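Local coordinates for protein broad specificity aminotransferase (Leishmania mexicana, PDB 4WB0) that probably transfers amino groups from a broad range of amino acids, such as L-aspartate, to 2-oxo acids such as 2-oxoglutarate, using pyridoxal 5'-phosphate as cofactor, at residues Ile358-Phe363 / Arg386-Gly391. Residues are numbered along the deposited sequence; the frame is centred on the assembly and turned at random.
Sequences IGMFSF and RANIAG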
ATOM      1  N   ILE A 358     -24.459  -4.571  17.978  1.00 30.12           N
ATOM      2  CA  ILE A 358     -23.788  -3.260  18.020  1.00 28.91           C
ATOM      3  C   ILE A 358     -22.874  -3.196  16.819  1.00 30.64           C
ATOM      4  O   ILE A 358     -22.772  -4.171  16.071  1.00 32.46           O
ATOM      5  CB  ILE A 358     -23.064  -3.037  19.360  1.00 33.96           C
ATOM      6  CG1 ILE A 358     -22.232  -4.246  19.767  1.00 38.03           C
ATOM      7  CG2 ILE A 358     -24.096  -2.847  20.476  1.00 35.43           C
ATOM      8  CD1 ILE A 358     -21.025  -4.448  18.947  1.00 39.46           C
ATOM      9  N   GLY A 359     -22.243  -2.058  16.576  1.00 28.29           N
ATOM     10  CA  GLY A 359     -21.499  -1.883  15.339  1.00 29.09           C
ATOM     11  C   GLY A 359     -22.355  -1.320  14.248  1.00 31.67           C
ATOM     12  O   GLY A 359     -23.408  -0.753  14.519  1.00 36.23           O
ATOM     13  N   MET A 360     -21.876  -1.433  13.012  1.00 29.23           N
ATOM     14  CA  MET A 360     -22.522  -0.868  11.876  1.00 29.53           C
ATOM     15  C   MET A 360     -23.532  -1.797  11.244  1.00 30.69           C
ATOM     16  O   MET A 360     -24.386  -1.360  10.485  1.00 31.65           O
ATOM     17  CB  MET A 360     -21.488  -0.496  10.809  1.00 33.41           C
ATOM     18  CG  MET A 360     -20.528   0.588  11.241  1.00 35.38           C
ATOM     19  SD  MET A 360     -19.398   1.039   9.907  1.00 49.27           S
ATOM     20  CE  MET A 360     -20.498   1.110   8.588  1.00 31.87           C
ATOM     21  N   PHE A 361     -23.446  -3.079  11.581  1.00 31.19           N
ATOM     22  CA  PHE A 361     -24.254  -4.090  10.884  1.00 33.20           C
ATOM     23  C   PHE A 361     -25.355  -4.707  11.763  1.00 35.36           C
ATOM     24  O   PHE A 361     -25.394  -4.534  13.002  1.00 31.34           O
ATOM     25  CB  PHE A 361     -23.352  -5.216  10.377  1.00 30.84           C
ATOM     26  CG  PHE A 361     -22.206  -4.731   9.520  1.00 27.65           C
ATOM     27  CD1 PHE A 361     -22.416  -4.321   8.221  1.00 29.77           C
ATOM     28  CD2 PHE A 361     -20.911  -4.737  10.014  1.00 29.97           C
ATOM     29  CE1 PHE A 361     -21.335  -3.872   7.435  1.00 31.65           C
ATOM     30  CE2 PHE A 361     -19.825  -4.292   9.223  1.00 29.60           C
ATOM     31  CZ  PHE A 361     -20.033  -3.884   7.970  1.00 28.02           C
ATOM     32  N   SER A 362     -26.279  -5.384  11.081  1.00 36.48           N
ATOM     33  CA  SER A 362     -27.128  -6.347  11.725  1.00 36.44           C
ATOM     34  C   SER A 362     -26.974  -7.583  10.882  1.00 33.95           C
ATOM     35  O   SER A 362     -26.923  -7.519   9.639  1.00 32.30           O
ATOM     36  CB  SER A 362     -28.587  -5.912  11.806  1.00 38.43           C
ATOM     37  OG  SER A 362     -29.364  -6.959  12.381  1.00 39.90           O
ATOM     38  N   PHE A 363     -26.837  -8.683  11.582  1.00 32.29           N
ATOM     39  CA  PHE A 363     -26.819 -10.000  11.020  1.00 30.97           C
ATOM     40  C   PHE A 363     -28.232 -10.525  11.214  1.00 31.67           C
ATOM     41  O   PHE A 363     -28.555 -10.971  12.310  1.00 33.26           O
ATOM     42  CB  PHE A 363     -25.789 -10.830  11.780  1.00 33.58           C
ATOM     43  CG  PHE A 363     -25.281 -12.050  11.062  1.00 32.56           C
ATOM     44  CD1 PHE A 363     -24.751 -11.942   9.778  1.00 34.17           C
ATOM     45  CD2 PHE A 363     -25.235 -13.270  11.705  1.00 36.45           C
ATOM     46  CE1 PHE A 363     -24.213 -13.044   9.140  1.00 37.19           C
ATOM     47  CE2 PHE A 363     -24.738 -14.393  11.061  1.00 39.03           C
ATOM     48  CZ  PHE A 363     -24.214 -14.273   9.771  1.00 39.98           C
ATOM     49  N   ARG A 386     -26.167 -10.022   6.137  1.00 33.86           N
ATOM     50  CA  ARG A 386     -25.520  -8.895   6.821  1.00 33.67           C
ATOM     51  C   ARG A 386     -26.038  -7.615   6.204  1.00 32.53           C
ATOM     52  O   ARG A 386     -26.058  -7.503   4.976  1.00 33.51           O
ATOM     53  CB  ARG A 386     -23.985  -8.927   6.715  1.00 34.18           C
ATOM     54  CG  ARG A 386     -23.312  -7.909   7.583  1.00 34.20           C
ATOM     55  CD  ARG A 386     -21.828  -7.809   7.282  1.00 35.25           C
ATOM     56  NE  ARG A 386     -21.546  -7.027   6.080  1.00 35.71           N
ATOM     57  CZ  ARG A 386     -20.356  -6.477   5.850  1.00 38.64           C
ATOM     58  NH1 ARG A 386     -19.349  -6.679   6.715  1.00 39.39           N
ATOM     59  NH2 ARG A 386     -20.149  -5.753   4.771  1.00 37.62           N
ATOM     60  N   ALA A 387     -26.448  -6.661   7.034  1.00 30.29           N
ATOM     61  CA  ALA A 387     -27.004  -5.409   6.538  1.00 28.57           C
ATOM     62  C   ALA A 387     -26.257  -4.222   7.177  1.00 31.19           C
ATOM     63  O   ALA A 387     -26.142  -4.155   8.410  1.00 30.84           O
ATOM     64  CB  ALA A 387     -28.483  -5.336   6.835  1.00 27.79           C
ATOM     65  N   ASN A 388     -25.746  -3.300   6.351  1.00 31.32           N
ATOM     66  CA  ASN A 388     -25.149  -2.080   6.902  1.00 30.16           C
ATOM     67  C   ASN A 388     -26.242  -1.125   7.392  1.00 28.40           C
ATOM     68  O   ASN A 388     -26.833  -0.364   6.605  1.00 27.31           O
ATOM     69  CB  ASN A 388     -24.244  -1.379   5.881  1.00 29.39           C
ATOM     70  CG  ASN A 388     -23.752  -0.050   6.393  1.00 28.26           C
ATOM     71  OD1 ASN A 388     -23.540   0.123   7.599  1.00 29.37           O
ATOM     72  ND2 ASN A 388     -23.562   0.896   5.489  1.00 28.78           N
ATOM     73  N   ILE A 389     -26.525  -1.213   8.695  1.00 30.11           N
ATOM     74  CA  ILE A 389     -27.527  -0.359   9.335  1.00 28.16           C
ATOM     75  C   ILE A 389     -27.116   1.098   9.156  1.00 27.12           C
ATOM     76  O   ILE A 389     -27.925   1.993   9.039  1.00 28.35           O
ATOM     77  CB  ILE A 389     -27.661  -0.689  10.847  1.00 26.96           C
ATOM     78  CG1 ILE A 389     -28.165  -2.138  11.046  1.00 28.83           C
ATOM     79  CG2 ILE A 389     -28.562   0.325  11.572  1.00 28.17           C
ATOM     80  CD1 ILE A 389     -29.610  -2.338  10.492  1.00 34.59           C
ATOM     81  N   ALA A 390     -25.818   1.347   9.148  1.00 26.43           N
ATOM     82  CA  ALA A 390     -25.349   2.729   8.993  1.00 25.06           C
ATOM     83  C   ALA A 390     -25.653   3.278   7.607  1.00 29.38           C
ATOM     84  O   ALA A 390     -25.548   4.494   7.355  1.00 26.96           O
ATOM     85  CB  ALA A 390     -23.822   2.843   9.320  1.00 26.34           C
ATOM     86  N   GLY A 391     -26.116   2.426   6.698  1.00 29.60           N
ATOM     87  CA  GLY A 391     -26.581   2.920   5.400  1.00 29.97           C
ATOM     88  C   GLY A 391     -28.050   3.401   5.317  1.00 29.24           C
ATOM     89  O   GLY A 391     -28.511   3.960   4.296  1.00 28.83           O
TER
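The guanidinium of Arg386 lies flat on the ring of Phe361, with the planes 14° apart. Its CZ sits 3.7 Å from the Phe361 ring centroid, an off-centre cation-pi contact. Arg386 CD lies over the same ring face, and the bend at chi3 (79°) swings NE and the guanidinium on across it. Met360 CB covers the opposite face, so the ring is held between the two. Asn195 and the carbonyl of Val44 bind NH1 and NH2 and fix the guanidinium's rotation. This is the tight part. Beneath it, two short strands pair antiparallel. Ser362 N donates to Ala387 O at 2.9 Å, and Ala387 N returns a bond to Ser362 O at 2.8 Å. The two ends are joined more loosely, though both are buried. Beyond Asn388 the chain turns into a 3-10 segment, and Met360 O takes only weak bonds from Ile389 N and Ala390 N. Here Met360 CE touches Ala390 CB at 3.8 Å. At the other end Phe363 CD1 only brushes Arg386 CA, at 4.3 Å; its ring packs edge-to-face with Tyr162. Ser362 and Ile389 meet on the sheet face turned to helix 314-344. As in aspartate aminotransferases, Arg386 is probably the active-site arginine that binds the substrate's alpha-carboxylate.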